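Local coordinates for protein putative dienelactone hydrolase (PDB 3F67) that probably acts as a hydrolase of the dienelactone hydrolase family, with an alpha/beta-hydrolase fold, at residues A[20-25]-A[59-65]; A[116-120]-A[237-241]; A[42-47]-A[215-219]; A[37-41]-A[123-129]. All coordinates share one frame; numbering follows the deposited sequence.

Overall arrangement
The four contacts illustrate how an alpha/beta-hydrolase sheet is assembled and then topped by the loops around its presumed active site. Contact 1 pairs two strands toward one side of the sheet, and contact 2 sets the C-terminus against a central strand; their centres are about 13 Å apart, and they touch where Y60 packs on F238 and L118. Contact 4, about 4 Å from the centre of the chain, sets the end of strand 32-38 and the loop after it against the presumed nucleophile elbow and the start of helix 124-133. Contact 3, centred about 12 Å from contact 4, is tied to it by the salt bridge R219 NH2 to E40 OE1 (2.8 Å).

Contact 1: A[20-25]-A[59-65]; sequences AYHARP and GYLAIAP
Y21 pairs with A64, and A23 with A62, through the backbone hydrogen bonds that define this strand pairing. In the first pair Y21 N reaches A64 O at 3.0 Å, from 37° above the carbonyl plane, whereas A64 N returns to Y21 O in the carbonyl plane. In the second, A23 N lies in the plane of the A62 carbonyl, and A62 N meets A23 O at 2.9 Å, almost in line with the carbonyl bond. Between them H22 faces I63 as a non-hydrogen-bonded pair, and the CA of H22 comes within 3.2 Å of A62 O in a CA-H...O contact. The segment axes run antiparallel at 169°, and the bridges make 16-25 and 61-65 neighbours in the mixed sheet of the alpha/beta-hydrolase fold, where 61-65 also leads on to the parallel strands through 32-38. Apolar contacts gather on the H22 and I63 face: I63 CG1 meets H22 CB at 4.0 Å, while I63 CG2 leans on A20 CB. L61 and R24 extend alongside one another, and L61 CD1 lies over one face of the guanidinium, 3.8 Å from R24 NH2; the bend at chi3 (77°) turns that group back over the leucine, and R24 NH1 bonds to H110 O. At the far end P25 CD rests 3.3 Å from Y60 O, beside the turn where G59 closes a Schellman motif.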
loop_
_atom_site.group_PDB
_atom_site.type_symbol
_atom_site.label_atom_id
_atom_site.label_comp_id
_atom_site.label_asym_id
_atom_site.label_seq_id
_atom_site.Cartn_x
_atom_site.Cartn_y
_atom_site.Cartn_z
ATOM N N ALA A 20 -14.525 2.654 -3.564
ATOM C CA ALA A 20 -13.133 2.748 -4.052
ATOM C C ALA A 20 -13.019 3.828 -5.083
ATOM O O ALA A 20 -13.974 4.103 -5.813
ATOM C CB ALA A 20 -12.663 1.428 -4.637
ATOM N N TYR A 21 -11.829 4.398 -5.175
ATOM C CA TYR A 21 -11.550 5.385 -6.221
ATOM C C TYR A 21 -10.670 4.678 -7.242
ATOM O O TYR A 21 -9.839 3.847 -6.864
ATOM C CB TYR A 21 -10.756 6.536 -5.591
ATOM C CG TYR A 21 -10.435 7.675 -6.564
ATOM C CD1 TYR A 21 -11.422 8.590 -6.944
ATOM C CD2 TYR A 21 -9.148 7.835 -7.055
ATOM C CE1 TYR A 21 -11.117 9.640 -7.848
ATOM C CE2 TYR A 21 -8.825 8.872 -7.912
ATOM C CZ TYR A 21 -9.819 9.766 -8.306
ATOM O OH TYR A 21 -9.507 10.792 -9.167
ATOM N N HIS A 22 -10.841 4.989 -8.515
ATOM C CA HIS A 22 -9.969 4.393 -9.539
ATOM C C HIS A 22 -9.600 5.394 -10.610
ATOM O O HIS A 22 -10.378 6.312 -10.906
ATOM C CB HIS A 22 -10.593 3.106 -10.165
ATOM C CG HIS A 22 -11.897 3.347 -10.869
ATOM N ND1 HIS A 22 -11.999 3.506 -12.236
ATOM C CD2 HIS A 22 -13.155 3.476 -10.382
ATOM C CE1 HIS A 22 -13.262 3.752 -12.556
ATOM N NE2 HIS A 22 -13.988 3.718 -11.452
ATOM N N ALA A 23 -8.415 5.228 -11.178
ATOM C CA ALA A 23 -7.939 6.113 -12.253
ATOM C C ALA A 23 -7.210 5.242 -13.253
ATOM O O ALA A 23 -6.554 4.259 -12.865
ATOM C CB ALA A 23 -6.934 7.199 -11.677
ATOM N N ARG A 24 -7.257 5.634 -14.529
ATOM C CA ARG A 24 -6.552 4.852 -15.555
ATOM C C ARG A 24 -6.277 5.735 -16.763
ATOM O O ARG A 24 -6.907 6.794 -16.904
ATOM C CB ARG A 24 -7.445 3.697 -16.028
ATOM C CG ARG A 24 -8.692 4.190 -16.783
ATOM C CD ARG A 24 -9.617 3.008 -17.068
ATOM N NE ARG A 24 -10.359 2.610 -15.855
ATOM C CZ ARG A 24 -11.042 1.461 -15.755
ATOM N NH1 ARG A 24 -11.072 0.608 -16.788
ATOM N NH2 ARG A 24 -11.694 1.168 -14.632
ATOM N N PRO A 25 -5.347 5.304 -17.627
ATOM C CA PRO A 25 -5.173 6.042 -18.897
ATOM C C PRO A 25 -6.442 6.032 -19.748
ATOM O O PRO A 25 -7.154 5.017 -19.813
ATOM C CB PRO A 25 -4.064 5.277 -19.633
ATOM C CG PRO A 25 -3.786 4.049 -18.849
ATOM C CD PRO A 25 -4.439 4.145 -17.500
ATOM N N GLY A 59 0.428 4.872 -16.846
ATOM C CA GLY A 59 -0.129 3.756 -17.612
ATOM C C GLY A 59 -0.815 2.658 -16.815
ATOM O O GLY A 59 -1.221 1.649 -17.412
ATOM N N TYR A 60 -1.001 2.884 -15.508
ATOM C CA TYR A 60 -1.597 1.888 -14.616
ATOM C C TYR A 60 -3.098 2.145 -14.366
ATOM O O TYR A 60 -3.559 3.307 -14.398
ATOM C CB TYR A 60 -0.878 1.916 -13.246
ATOM C CG TYR A 60 0.534 1.461 -13.377
ATOM C CD1 TYR A 60 0.816 0.078 -13.547
ATOM C CD2 TYR A 60 1.600 2.363 -13.359
ATOM C CE1 TYR A 60 2.129 -0.365 -13.733
ATOM C CE2 TYR A 60 2.898 1.913 -13.525
ATOM C CZ TYR A 60 3.154 0.554 -13.692
ATOM O OH TYR A 60 4.429 0.103 -13.873
ATOM N N LEU A 61 -3.835 1.055 -14.167
ATOM C CA LEU A 61 -5.189 1.112 -13.545
ATOM C C LEU A 61 -4.921 1.102 -12.046
ATOM O O LEU A 61 -4.563 0.056 -11.465
ATOM C CB LEU A 61 -6.052 -0.097 -13.963
ATOM C CG LEU A 61 -7.339 -0.361 -13.125
ATOM C CD1 LEU A 61 -8.214 0.896 -13.123
ATOM C CD2 LEU A 61 -8.097 -1.579 -13.757
ATOM N N ALA A 62 -5.070 2.260 -11.414
ATOM C CA ALA A 62 -4.747 2.384 -9.990
ATOM C C ALA A 62 -6.041 2.454 -9.210
ATOM O O ALA A 62 -6.957 3.234 -9.564
ATOM C CB ALA A 62 -3.944 3.700 -9.748
ATOM N N ILE A 63 -6.128 1.659 -8.168
ATOM C CA ILE A 63 -7.431 1.516 -7.420
ATOM C C ILE A 63 -7.161 1.645 -5.934
ATOM O O ILE A 63 -6.319 0.913 -5.413
ATOM C CB ILE A 63 -8.094 0.126 -7.685
ATOM C CG1 ILE A 63 -8.351 -0.056 -9.188
ATOM C CG2 ILE A 63 -9.444 0.033 -6.918
ATOM C CD1 ILE A 63 -8.486 -1.565 -9.577
ATOM N N ALA A 64 -7.841 2.589 -5.255
ATOM C CA ALA A 64 -7.662 2.759 -3.807
ATOM C C ALA A 64 -9.003 2.426 -3.119
ATOM O O ALA A 64 -9.939 3.235 -3.173
ATOM C CB ALA A 64 -7.307 4.210 -3.483
ATOM N N PRO A 65 -9.067 1.285 -2.426
ATOM C CA PRO A 65 -10.294 0.919 -1.674
ATOM C C PRO A 65 -10.381 1.604 -0.294
ATOM O O PRO A 65 -9.359 1.822 0.374
ATOM C CB PRO A 65 -10.140 -0.603 -1.497
ATOM C CG PRO A 65 -8.633 -0.818 -1.405
ATOM C CD PRO A 65 -8.062 0.190 -2.430
#

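Contact 2: A[116-120]-A[237-241]; sequences RLLIT and WFAQY
Residues R116 and Y241 bring the two backbones within 5.9 Å of each other, CA to CA, and between the CA atoms of L118 and F238 this spacing widens to 7.4 Å. Segment 116-120 is extended strand; 237-241 leaves helix 224-238 through a type I turn from F238 to Y241, closed by Y241 N on F238 O. This turn swings the C-terminal carboxylate toward the start of the strand. R116 holds it in a two-pronged grip: NE meets OXT of Y241 at 2.8 Å as a salt bridge, and NH2 meets O of Y241 at 2.9 Å on a lone pair. Both oxygens lie close to the guanidinium plane, and the bend at chi3 (64°) brings that edge round to the carboxylate. With one bond to each oxygen, the carboxylate should be restricted in turning. Deeper in, L118 and F238 pass one another head to tail. L118 CB sits over the ring of F238, 4.2 Å from its centroid, a CH-pi contact, while L118 CD2 turns to Y241 CB at 3.8 Å. The far end of the ring meets the strand edge-on, with F238 CZ 3.4 Å from I119 O and T120 CB also near the ring plane. F238 also touches V143 and Y60, so the residues at the end of the last helix pack against strands 116-122 and 141-145 near the middle of the sheet.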
loop_
_atom_site.group_PDB
_atom_site.type_symbol
_atom_site.label_atom_id
_atom_site.label_comp_id
_atom_site.label_asym_id
_atom_site.label_seq_id
_atom_site.Cartn_x
_atom_site.Cartn_y
_atom_site.Cartn_z
ATOM N N ARG A 116 -1.108 -9.125 -14.163
ATOM C CA ARG A 116 -0.215 -7.952 -13.982
ATOM C C ARG A 116 -0.649 -7.184 -12.738
ATOM O O ARG A 116 -0.831 -5.947 -12.728
ATOM C CB ARG A 116 -0.253 -7.058 -15.245
ATOM C CG ARG A 116 0.064 -7.854 -16.517
ATOM C CD ARG A 116 0.064 -6.938 -17.763
ATOM N NE ARG A 116 1.149 -5.924 -17.668
ATOM C CZ ARG A 116 1.269 -4.896 -18.514
ATOM N NH1 ARG A 116 0.383 -4.727 -19.498
ATOM N NH2 ARG A 116 2.292 -4.023 -18.376
ATOM N N LEU A 117 -0.746 -7.920 -11.637
ATOM C CA LEU A 117 -1.185 -7.299 -10.378
ATOM C C LEU A 117 -0.022 -6.797 -9.558
ATOM O O LEU A 117 0.917 -7.543 -9.266
ATOM C CB LEU A 117 -1.967 -8.316 -9.522
ATOM C CG LEU A 117 -2.664 -7.788 -8.256
ATOM C CD1 LEU A 117 -3.838 -6.812 -8.535
ATOM C CD2 LEU A 117 -3.136 -9.015 -7.376
ATOM N N LEU A 118 -0.149 -5.545 -9.130
ATOM C CA LEU A 118 0.925 -4.833 -8.373
ATOM C C LEU A 118 0.266 -4.148 -7.174
ATOM O O LEU A 118 -0.958 -3.906 -7.179
ATOM C CB LEU A 118 1.564 -3.784 -9.273
ATOM C CG LEU A 118 2.153 -4.299 -10.582
ATOM C CD1 LEU A 118 2.429 -3.131 -11.522
ATOM C CD2 LEU A 118 3.415 -5.126 -10.321
ATOM N N ILE A 119 1.049 -3.779 -6.150
ATOM C CA ILE A 119 0.457 -3.054 -5.040
ATOM C C ILE A 119 1.482 -2.086 -4.455
ATOM O O ILE A 119 2.689 -2.381 -4.412
ATOM C CB ILE A 119 -0.050 -4.039 -3.956
ATOM C CG1 ILE A 119 -0.790 -3.314 -2.841
ATOM C CG2 ILE A 119 1.104 -4.942 -3.414
ATOM C CD1 ILE A 119 -1.547 -4.347 -1.865
ATOM N N THR A 120 1.005 -0.932 -4.017
ATOM C CA THR A 120 1.849 -0.023 -3.239
ATOM C C THR A 120 1.015 0.545 -2.091
ATOM O O THR A 120 -0.215 0.673 -2.198
ATOM C CB THR A 120 2.451 1.095 -4.133
ATOM O OG1 THR A 120 3.495 1.763 -3.409
ATOM C CG2 THR A 120 1.381 2.132 -4.609
ATOM N N TRP A 237 10.708 -0.444 -10.165
ATOM C CA TRP A 237 10.506 -1.768 -9.582
ATOM C C TRP A 237 9.386 -2.458 -10.342
ATOM O O TRP A 237 9.430 -3.669 -10.569
ATOM C CB TRP A 237 10.120 -1.600 -8.104
ATOM C CG TRP A 237 10.152 -2.871 -7.295
ATOM C CD1 TRP A 237 9.073 -3.619 -6.910
ATOM C CD2 TRP A 237 11.300 -3.463 -6.718
ATOM N NE1 TRP A 237 9.501 -4.689 -6.131
ATOM C CE2 TRP A 237 10.866 -4.593 -5.979
ATOM C CE3 TRP A 237 12.676 -3.133 -6.738
ATOM C CZ2 TRP A 237 11.751 -5.419 -5.262
ATOM C CZ3 TRP A 237 13.585 -3.941 -6.017
ATOM C CH2 TRP A 237 13.116 -5.090 -5.289
ATOM N N PHE A 238 8.365 -1.688 -10.703
ATOM C CA PHE A 238 7.165 -2.191 -11.397
ATOM C C PHE A 238 7.350 -2.352 -12.907
ATOM O O PHE A 238 6.507 -2.976 -13.585
ATOM C CB PHE A 238 5.968 -1.229 -11.226
ATOM C CG PHE A 238 5.349 -1.229 -9.835
ATOM C CD1 PHE A 238 4.572 -0.129 -9.405
ATOM C CD2 PHE A 238 5.565 -2.291 -8.932
ATOM C CE1 PHE A 238 3.991 -0.112 -8.125
ATOM C CE2 PHE A 238 4.966 -2.296 -7.632
ATOM C CZ PHE A 238 4.189 -1.207 -7.227
ATOM N N ALA A 239 8.413 -1.777 -13.429
ATOM C CA ALA A 239 8.484 -1.516 -14.897
ATOM C C ALA A 239 8.296 -2.746 -15.799
ATOM O O ALA A 239 7.695 -2.635 -16.894
ATOM C CB ALA A 239 9.821 -0.837 -15.243
ATOM N N GLN A 240 8.828 -3.905 -15.402
ATOM C CA GLN A 240 8.772 -5.067 -16.301
ATOM C C GLN A 240 7.440 -5.801 -16.286
ATOM O O GLN A 240 7.230 -6.686 -17.130
ATOM C CB GLN A 240 9.872 -6.097 -15.932
ATOM C CG GLN A 240 9.531 -6.971 -14.704
ATOM C CD GLN A 240 10.713 -7.803 -14.273
ATOM O OE1 GLN A 240 10.900 -8.901 -14.760
ATOM N NE2 GLN A 240 11.532 -7.265 -13.413
ATOM N N TYR A 241 6.609 -5.511 -15.288
ATOM C CA TYR A 241 5.404 -6.337 -15.013
ATOM C C TYR A 241 4.184 -5.879 -15.787
ATOM O O TYR A 241 4.183 -4.755 -16.315
ATOM C CB TYR A 241 5.120 -6.376 -13.495
ATOM C CG TYR A 241 6.271 -6.954 -12.745
ATOM C CD1 TYR A 241 7.130 -6.140 -11.967
ATOM C CD2 TYR A 241 6.569 -8.320 -12.846
ATOM C CE1 TYR A 241 8.238 -6.709 -11.275
ATOM C CE2 TYR A 241 7.671 -8.879 -12.160
ATOM C CZ TYR A 241 8.485 -8.054 -11.387
ATOM O OH TYR A 241 9.537 -8.614 -10.704
ATOM O OXT TYR A 241 3.213 -6.668 -15.919
#

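Contact 3: A[42-47]-A[215-219]; sequences FGVHEH and NADYR
H45, H47 and Y218 make an aromatic cluster where two loops of the alpha/beta-hydrolase fold meet: the one following strand 32-38, which runs into helix 46-57, and the one following strand 202-207, with its type I turn A216 to R219. Direct packing centres on Y218, itself an exposed residue. Its ring lies in an offset stack on H45, centroids 4.5 Å apart and planes at 19°, with H45 CE1 over one face; R219 CG covers the opposite face. The H47 side chain crosses that of Y218 at about a right angle, with ring planes oblique at 50°, setting H47 CB 3.4 Å from Y218 CE2. Placing CG of Y218 between its backbone N and carbonyl carbon (chi1 74°) puts the ring in this slot. H45 does double duty, since its ND1 also caps the helix by accepting from H47 N. F42 adds its CE2 over one face of the R219 guanidinium, at 3.7 Å from R219 NH2, while A216 CB lies against the other face; that guanidinium also forms a salt bridge with E40. The polar contacts of H47 are looser and run through water. D217 OD2 comes edge-on to its ring without a hydrogen bond; instead a water bonds H47 ND1 (2.9 Å) and donates to D217 OD1. A second water lies 2.7 Å from H47 NE2 and accepts from N215 ND2.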
loop_
_atom_site.group_PDB
_atom_site.type_symbol
_atom_site.label_atom_id
_atom_site.label_comp_id
_atom_site.label_asym_id
_atom_site.label_seq_id
_atom_site.Cartn_x
_atom_site.Cartn_y
_atom_site.Cartn_z
ATOM N N PHE A 42 -5.776 7.591 7.248
ATOM C CA PHE A 42 -6.722 8.666 6.966
ATOM C C PHE A 42 -7.761 8.303 5.936
ATOM O O PHE A 42 -8.611 9.140 5.580
ATOM C CB PHE A 42 -5.970 9.968 6.599
ATOM C CG PHE A 42 -4.875 10.293 7.577
ATOM C CD1 PHE A 42 -5.174 10.520 8.924
ATOM C CD2 PHE A 42 -3.534 10.305 7.167
ATOM C CE1 PHE A 42 -4.145 10.786 9.892
ATOM C CE2 PHE A 42 -2.503 10.577 8.113
ATOM C CZ PHE A 42 -2.832 10.806 9.487
ATOM N N GLY A 43 -7.683 7.080 5.438
ATOM C CA GLY A 43 -8.645 6.594 4.438
ATOM C C GLY A 43 -8.315 7.098 3.051
ATOM O O GLY A 43 -7.168 7.505 2.767
ATOM N N VAL A 44 -9.300 7.043 2.153
ATOM C CA VAL A 44 -8.997 7.421 0.731
ATOM C C VAL A 44 -9.126 8.947 0.634
ATOM O O VAL A 44 -10.111 9.518 0.128
ATOM C CB VAL A 44 -9.863 6.630 -0.280
ATOM C CG1 VAL A 44 -9.428 6.972 -1.746
ATOM C CG2 VAL A 44 -9.620 5.165 -0.086
ATOM N N HIS A 45 -8.122 9.594 1.218
ATOM C CA HIS A 45 -8.013 11.075 1.359
ATOM C C HIS A 45 -7.773 11.631 -0.049
ATOM O O HIS A 45 -7.376 10.894 -0.949
ATOM C CB HIS A 45 -6.774 11.271 2.243
ATOM C CG HIS A 45 -6.490 12.694 2.649
ATOM N ND1 HIS A 45 -5.752 13.551 1.856
ATOM C CD2 HIS A 45 -6.808 13.381 3.766
ATOM C CE1 HIS A 45 -5.627 14.717 2.472
ATOM N NE2 HIS A 45 -6.274 14.646 3.630
ATOM N N GLU A 46 -7.988 12.942 -0.242
ATOM C CA GLU A 46 -7.611 13.582 -1.513
ATOM C C GLU A 46 -6.195 13.234 -1.976
ATOM O O GLU A 46 -5.933 13.094 -3.182
ATOM C CB GLU A 46 -7.723 15.103 -1.346
ATOM C CG GLU A 46 -7.243 15.870 -2.558
ATOM C CD GLU A 46 -8.035 15.537 -3.853
ATOM O OE1 GLU A 46 -9.198 15.043 -3.789
ATOM O OE2 GLU A 46 -7.475 15.774 -4.940
ATOM N N HIS A 47 -5.267 13.146 -1.025
ATOM C CA HIS A 47 -3.855 12.842 -1.366
ATOM C C HIS A 47 -3.800 11.434 -2.026
ATOM O O HIS A 47 -3.084 11.249 -3.000
ATOM C CB HIS A 47 -2.991 12.862 -0.114
ATOM C CG HIS A 47 -1.594 12.355 -0.332
ATOM N ND1 HIS A 47 -0.742 12.916 -1.260
ATOM C CD2 HIS A 47 -0.908 11.335 0.240
ATOM C CE1 HIS A 47 0.407 12.269 -1.251
ATOM N NE2 HIS A 47 0.341 11.313 -0.343
ATOM N N ASN A 215 6.509 11.108 1.567
ATOM C CA ASN A 215 5.843 11.341 0.307
ATOM C C ASN A 215 4.547 12.139 0.412
ATOM O O ASN A 215 3.917 12.440 -0.610
ATOM C CB ASN A 215 5.551 9.973 -0.333
ATOM C CG ASN A 215 5.194 10.084 -1.799
ATOM O OD1 ASN A 215 5.966 10.635 -2.609
ATOM N ND2 ASN A 215 4.004 9.579 -2.163
ATOM N N ALA A 216 4.148 12.510 1.639
ATOM C CA ALA A 216 2.833 13.179 1.811
ATOM C C ALA A 216 2.980 14.667 1.527
ATOM O O ALA A 216 3.268 15.489 2.433
ATOM C CB ALA A 216 2.275 12.936 3.216
ATOM N N ASP A 217 2.812 15.019 0.260
ATOM C CA ASP A 217 3.188 16.348 -0.226
ATOM C C ASP A 217 2.344 17.458 0.387
ATOM O O ASP A 217 2.727 18.620 0.309
ATOM C CB ASP A 217 3.152 16.381 -1.774
ATOM C CG ASP A 217 1.869 15.810 -2.332
ATOM O OD1 ASP A 217 0.846 16.516 -2.270
ATOM O OD2 ASP A 217 1.869 14.644 -2.818
ATOM N N TYR A 218 1.211 17.100 1.004
ATOM C CA TYR A 218 0.347 18.108 1.636
ATOM C C TYR A 218 0.689 18.347 3.125
ATOM O O TYR A 218 0.062 19.201 3.795
ATOM C CB TYR A 218 -1.132 17.720 1.453
ATOM C CG TYR A 218 -1.582 16.574 2.319
ATOM C CD1 TYR A 218 -2.241 16.804 3.552
ATOM C CD2 TYR A 218 -1.339 15.251 1.933
ATOM C CE1 TYR A 218 -2.650 15.719 4.359
ATOM C CE2 TYR A 218 -1.753 14.182 2.710
ATOM C CZ TYR A 218 -2.421 14.418 3.917
ATOM O OH TYR A 218 -2.835 13.377 4.696
ATOM N N ARG A 219 1.659 17.608 3.658
ATOM C CA ARG A 219 1.938 17.616 5.104
ATOM C C ARG A 219 3.351 18.098 5.319
ATOM O O ARG A 219 4.186 18.021 4.411
ATOM C CB ARG A 219 1.815 16.223 5.751
ATOM C CG ARG A 219 0.524 15.494 5.547
ATOM C CD ARG A 219 0.056 14.707 6.772
ATOM N NE ARG A 219 0.731 13.415 7.059
ATOM C CZ ARG A 219 0.494 12.237 6.456
ATOM N NH1 ARG A 219 1.175 11.170 6.850
ATOM N NH2 ARG A 219 -0.381 12.085 5.443
HETATM O O HOH W 1 -1.431 15.234 -2.915
HETATM O O HOH W 2 2.083 9.331 0.232
#

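Contact 4: A[37-41]-A[123-129]; sequences VVQEI and CWGGRIT
V38 is one bump of this contact, and the hollow that receives it lies over G125. V38 CG1 comes down to 3.5 Å from G125 CA, with W124 CZ3 and I128 CG2 flanking it, while V38 CG2 passes T129 OG1. Its first torsion, with CG1 anti to the backbone N (chi1 -167°), lowers that branch into the gap between the tryptophan and the isoleucine. The CA of G125, without a side chain, lies close to V38, and the carbonyls of V38 and Q39 lie against it. The indole of W124 forms the second bump. Its edge meets Q39, whose carbonyl O lies in the ring plane 3.4 Å from W124 CE3, and Q39 CG rests 3.9 Å from W124 CZ3. I41 CG2 packs on W124 CB at 3.7 Å, and I128 CG1 covers one face of the indole. Around the loop Q39 NE2 donates a hydrogen bond to E40 O. On the other flank E40 CG and OE2 lean on C123 CB, OE2 at 3.7 Å, while E40 OE1 is paired with R219. A water accepts from I41 N and W124 N, bridging the loop to the first turn of the helix. The sharp strand-to-helix turn at C123, with positive phi (65°) and with G121 and G125 on either side, fits the nucleophile elbow of alpha/beta hydrolases; C123, which touches H212, is placed as expected for the nucleophile of a Cys-His-Asp triad, though that role is unconfirmed.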
loop_
_atom_site.group_PDB
_atom_site.type_symbol
_atom_site.label_atom_id
_atom_site.label_comp_id
_atom_site.label_asym_id
_atom_site.label_seq_id
_atom_site.Cartn_x
_atom_site.Cartn_y
_atom_site.Cartn_z
ATOM N N VAL A 37 -3.707 0.597 -4.464
ATOM C CA VAL A 37 -3.039 1.644 -3.687
ATOM C C VAL A 37 -3.628 1.561 -2.276
ATOM O O VAL A 37 -4.862 1.726 -2.099
ATOM C CB VAL A 37 -3.341 3.035 -4.274
ATOM C CG1 VAL A 37 -2.716 4.121 -3.377
ATOM C CG2 VAL A 37 -2.724 3.153 -5.704
ATOM N N VAL A 38 -2.776 1.305 -1.275
ATOM C CA VAL A 38 -3.303 1.136 0.097
ATOM C C VAL A 38 -3.089 2.393 0.925
ATOM O O VAL A 38 -1.946 2.860 1.105
ATOM C CB VAL A 38 -2.665 -0.041 0.852
ATOM C CG1 VAL A 38 -3.493 -0.379 2.152
ATOM C CG2 VAL A 38 -2.550 -1.285 -0.024
ATOM N N GLN A 39 -4.213 2.932 1.419
ATOM C CA GLN A 39 -4.273 4.167 2.231
ATOM C C GLN A 39 -3.376 4.172 3.483
ATOM O O GLN A 39 -2.940 3.104 3.961
ATOM C CB GLN A 39 -5.728 4.249 2.720
ATOM C CG GLN A 39 -6.095 3.006 3.527
ATOM C CD GLN A 39 -7.481 3.136 4.162
ATOM O OE1 GLN A 39 -8.483 2.914 3.488
ATOM N NE2 GLN A 39 -7.533 3.544 5.432
ATOM N N GLU A 40 -3.112 5.383 4.008
ATOM C CA GLU A 40 -2.667 5.557 5.389
ATOM C C GLU A 40 -3.900 5.415 6.310
ATOM O O GLU A 40 -4.988 4.986 5.847
ATOM C CB GLU A 40 -2.035 6.934 5.543
ATOM C CG GLU A 40 -0.963 7.234 4.438
ATOM C CD GLU A 40 -0.318 8.612 4.625
ATOM O OE1 GLU A 40 -0.964 9.636 4.309
ATOM O OE2 GLU A 40 0.870 8.682 5.024
ATOM N N ILE A 41 -3.760 5.763 7.596
ATOM C CA ILE A 41 -4.913 5.673 8.511
ATOM C C ILE A 41 -6.030 6.703 8.204
ATOM O O ILE A 41 -7.104 6.661 8.813
ATOM C CB ILE A 41 -4.491 5.830 9.978
ATOM C CG1 ILE A 41 -3.791 7.166 10.222
ATOM C CG2 ILE A 41 -3.594 4.633 10.353
ATOM C CD1 ILE A 41 -3.468 7.446 11.669
ATOM N N CYS A 123 2.526 4.017 4.929
ATOM C CA CYS A 123 2.322 4.120 6.356
ATOM C C CYS A 123 1.599 2.859 6.860
ATOM O O CYS A 123 2.135 1.750 6.688
ATOM C CB CYS A 123 1.561 5.408 6.656
ATOM S SG CYS A 123 1.654 5.686 8.337
ATOM N N TRP A 124 0.398 2.993 7.436
ATOM C CA TRP A 124 -0.437 1.797 7.766
ATOM C C TRP A 124 -0.507 0.849 6.544
ATOM O O TRP A 124 -0.364 -0.399 6.647
ATOM C CB TRP A 124 -1.857 2.245 8.185
ATOM C CG TRP A 124 -2.791 1.117 8.489
ATOM C CD1 TRP A 124 -2.955 0.476 9.707
ATOM C CD2 TRP A 124 -3.665 0.482 7.572
ATOM N NE1 TRP A 124 -3.915 -0.532 9.591
ATOM C CE2 TRP A 124 -4.382 -0.521 8.292
ATOM C CE3 TRP A 124 -3.979 0.713 6.206
ATOM C CZ2 TRP A 124 -5.354 -1.333 7.675
ATOM C CZ3 TRP A 124 -4.957 -0.106 5.589
ATOM C CH2 TRP A 124 -5.616 -1.103 6.324
ATOM N N GLY A 125 -0.705 1.467 5.378
ATOM C CA GLY A 125 -0.790 0.754 4.110
ATOM C C GLY A 125 0.499 0.088 3.635
ATOM O O GLY A 125 0.443 -0.899 2.875
ATOM N N GLY A 126 1.630 0.602 4.107
ATOM C CA GLY A 126 2.934 0.011 3.771
ATOM C C GLY A 126 3.118 -1.274 4.550
ATOM O O GLY A 126 3.690 -2.216 4.020
ATOM N N ARG A 127 2.615 -1.337 5.787
ATOM C CA ARG A 127 2.667 -2.621 6.498
ATOM C C ARG A 127 1.780 -3.647 5.801
ATOM O O ARG A 127 2.178 -4.794 5.600
ATOM C CB ARG A 127 2.286 -2.441 7.976
ATOM C CG ARG A 127 2.120 -3.803 8.706
ATOM C CD ARG A 127 1.813 -3.596 10.181
ATOM N NE ARG A 127 1.379 -4.856 10.810
ATOM C CZ ARG A 127 0.150 -5.345 10.723
ATOM N NH1 ARG A 127 -0.808 -4.659 10.090
ATOM N NH2 ARG A 127 -0.143 -6.495 11.332
ATOM N N ILE A 128 0.564 -3.222 5.456
ATOM C CA ILE A 128 -0.391 -4.094 4.741
ATOM C C ILE A 128 0.222 -4.602 3.430
ATOM O O ILE A 128 0.040 -5.771 3.069
ATOM C CB ILE A 128 -1.722 -3.317 4.504
ATOM C CG1 ILE A 128 -2.445 -3.029 5.843
ATOM C CG2 ILE A 128 -2.636 -4.069 3.504
ATOM C CD1 ILE A 128 -2.826 -4.281 6.642
ATOM N N THR A 129 0.958 -3.729 2.758
ATOM C CA THR A 129 1.653 -4.092 1.530
ATOM C C THR A 129 2.561 -5.321 1.732
ATOM O O THR A 129 2.509 -6.254 0.942
ATOM C CB THR A 129 2.406 -2.869 0.934
ATOM O OG1 THR A 129 1.421 -1.939 0.466
ATOM C CG2 THR A 129 3.210 -3.280 -0.335
HETATM O O HOH W 3 -0.802 5.716 8.586
#